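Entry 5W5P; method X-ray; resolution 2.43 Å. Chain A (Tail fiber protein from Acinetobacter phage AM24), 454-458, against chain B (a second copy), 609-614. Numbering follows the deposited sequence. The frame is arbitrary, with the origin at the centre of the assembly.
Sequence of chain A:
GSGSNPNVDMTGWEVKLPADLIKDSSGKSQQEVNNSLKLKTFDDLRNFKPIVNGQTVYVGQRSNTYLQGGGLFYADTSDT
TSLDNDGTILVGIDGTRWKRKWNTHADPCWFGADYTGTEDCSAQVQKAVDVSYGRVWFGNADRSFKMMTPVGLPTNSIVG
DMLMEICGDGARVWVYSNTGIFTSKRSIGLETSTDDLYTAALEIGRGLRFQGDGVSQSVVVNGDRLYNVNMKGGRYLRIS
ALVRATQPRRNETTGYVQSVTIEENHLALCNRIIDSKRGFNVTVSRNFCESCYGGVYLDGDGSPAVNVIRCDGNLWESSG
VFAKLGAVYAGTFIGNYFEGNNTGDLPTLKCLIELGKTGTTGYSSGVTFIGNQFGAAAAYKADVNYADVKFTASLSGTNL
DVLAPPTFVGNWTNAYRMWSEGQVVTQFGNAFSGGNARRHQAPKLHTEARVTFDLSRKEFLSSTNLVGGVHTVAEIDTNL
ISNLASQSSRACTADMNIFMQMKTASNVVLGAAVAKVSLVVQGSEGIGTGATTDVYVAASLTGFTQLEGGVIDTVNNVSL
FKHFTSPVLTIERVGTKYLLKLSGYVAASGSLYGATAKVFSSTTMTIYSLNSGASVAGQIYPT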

# COMPACT_ATOMS: atom_id res chain seq x y z
N ASP A 454 -22.28 -5.12 22.36
CA ASP A 454 -23.21 -6.06 21.76
C ASP A 454 -24.57 -5.39 21.64
O ASP A 454 -24.81 -4.33 22.22
N LEU A 455 -25.46 -6.02 20.89
CA LEU A 455 -26.75 -5.41 20.61
C LEU A 455 -27.69 -6.47 20.04
O LEU A 455 -27.25 -7.46 19.46
N SER A 456 -28.99 -6.24 20.23
CA SER A 456 -30.01 -7.14 19.71
C SER A 456 -31.35 -6.42 19.71
O SER A 456 -31.57 -5.48 20.48
N ARG A 457 -32.24 -6.87 18.83
CA ARG A 457 -33.63 -6.43 18.82
C ARG A 457 -34.51 -7.66 19.01
O ARG A 457 -34.34 -8.66 18.31
N LYS A 458 -35.42 -7.59 19.99
CA LYS A 458 -36.31 -8.69 20.30
C LYS A 458 -37.69 -8.14 20.62
O LYS A 458 -37.83 -7.12 21.30
N SER B 609 -27.99 4.24 19.11
CA SER B 609 -28.83 4.53 17.96
C SER B 609 -29.78 3.40 17.58
O SER B 609 -30.71 3.64 16.80
N LEU B 610 -29.58 2.20 18.10
CA LEU B 610 -30.43 1.07 17.73
C LEU B 610 -31.89 1.39 17.98
O LEU B 610 -32.28 1.72 19.10
N ASN B 611 -32.69 1.33 16.92
CA ASN B 611 -34.14 1.53 17.02
C ASN B 611 -34.80 0.56 16.05
O ASN B 611 -34.21 -0.45 15.64
N SER B 612 -36.05 0.85 15.68
CA SER B 612 -36.79 0.00 14.76
C SER B 612 -36.37 0.19 13.31
O SER B 612 -36.77 -0.61 12.45
N GLY B 613 -35.60 1.23 13.01
CA GLY B 613 -35.14 1.49 11.67
C GLY B 613 -33.67 1.15 11.47
O GLY B 613 -33.05 0.45 12.28
N ALA B 614 -33.12 1.66 10.38
CA ALA B 614 -31.74 1.39 10.01
C ALA B 614 -30.78 2.46 10.52
O ALA B 614 -29.69 2.62 9.96

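Contact between a strand of chain A (454-458) and an irregular segment of chain B (609-614) in the phage tail fiber protein. A:Leu455 and A:Arg457, alternate residues of the strand, point their CA-to-CB bonds toward chain B, as B:Leu610 does toward chain A; A:Ser456 points away, and its OG is hydrogen-bonded elsewhere in the structure. B:Leu610 (chi1 t, chi2 p) fills the apolar part of the contact. B:Leu610 CD2 lies 3.9 Å from A:Leu455 CD1 (chi1 p, chi2 t) and 3.5 Å from A:Ser456 O, while B:Leu610 CD1 rests 3.9 Å from A:Arg457 CD and also covers one face of that arginine's guanidinium. The guanidinium N-H bonds lie in the plane of the group, and both carbonyl acceptors, B:Asn611 O and B:Gly613 O, sit at its edge, near that plane. A:Arg457 (chi1 m, chi2 t, chi3 m) reaches the backbone of chain B through NH1, which donates a nearly straight hydrogen bond to B:Asn611 O (2.9 Å, 169°) and a weak, strongly bent one to B:Gly613 O (3.1 Å, 127°). One nitrogen thus serves two carbonyl acceptors. Water 1 adds a bridge to B:Gly613 O: it accepts from A:Arg457 NH2 at 3.2 Å and donates to B:Gly613 O at 3.3 Å, so this carbonyl receives both the weak direct bond and the water. The CA-to-CB bond of B:Asn611 (chi1 p) points away, but its side chain bonds back to its own segment: B:Asn611 OD1 accepts from B:Gly613 N at 2.8 Å, joining the two residues whose carbonyls meet the arginine. B:Asn611 ND2 and B:Ser612 OG are satisfied elsewhere in the structure. On chain A, A:Asp454 lies out of reach of chain B; A:Asp454 OD1 accepts from A:Leu455 N at 2.8 Å, and OD2 is bonded elsewhere. A:Lys458 and B:Ala614 take no part.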

# COMPACT_ATOMS: atom_id res chain seq x y z
CB ASP A 454 -23.32 -7.35 22.56
CG ASP A 454 -23.48 -8.57 21.68
OD1 ASP A 454 -24.15 -8.47 20.63
OD2 ASP A 454 -22.94 -9.64 22.04
CB LEU A 455 -26.62 -4.23 19.64
CG LEU A 455 -26.44 -4.49 18.14
CD1 LEU A 455 -26.70 -3.21 17.34
CD2 LEU A 455 -25.05 -5.02 17.84
CB SER A 456 -30.10 -8.43 20.53
OG SER A 456 -31.11 -8.33 21.52
CB ARG A 457 -33.99 -5.70 17.52
CG ARG A 457 -33.53 -4.24 17.48
CD ARG A 457 -33.82 -3.56 16.14
NE ARG A 457 -33.17 -4.21 15.01
CZ ARG A 457 -32.81 -3.60 13.88
NH1 ARG A 457 -33.03 -2.30 13.71
NH2 ARG A 457 -32.23 -4.29 12.90
CB LYS A 458 -35.79 -9.52 21.49
CG LYS A 458 -36.58 -10.80 21.73
CD LYS A 458 -35.87 -11.76 22.67
CE LYS A 458 -36.31 -13.19 22.43
NZ LYS A 458 -35.59 -13.76 21.25
CB SER B 609 -27.97 4.88 16.74
OG SER B 609 -26.87 5.68 17.12
CB LEU B 610 -30.02 -0.18 18.51
CG LEU B 610 -30.69 -1.48 18.06
CD1 LEU B 610 -30.41 -1.75 16.59
CD2 LEU B 610 -30.21 -2.65 18.91
CB ASN B 611 -34.51 3.00 16.77
CG ASN B 611 -34.02 3.52 15.43
OD1 ASN B 611 -33.76 2.75 14.50
ND2 ASN B 611 -33.89 4.84 15.32
CB SER B 612 -38.30 0.26 14.89
OG SER B 612 -38.82 -0.35 16.05
CB ALA B 614 -31.61 1.24 8.49
O HOH W 1 -31.72 -2.08 10.68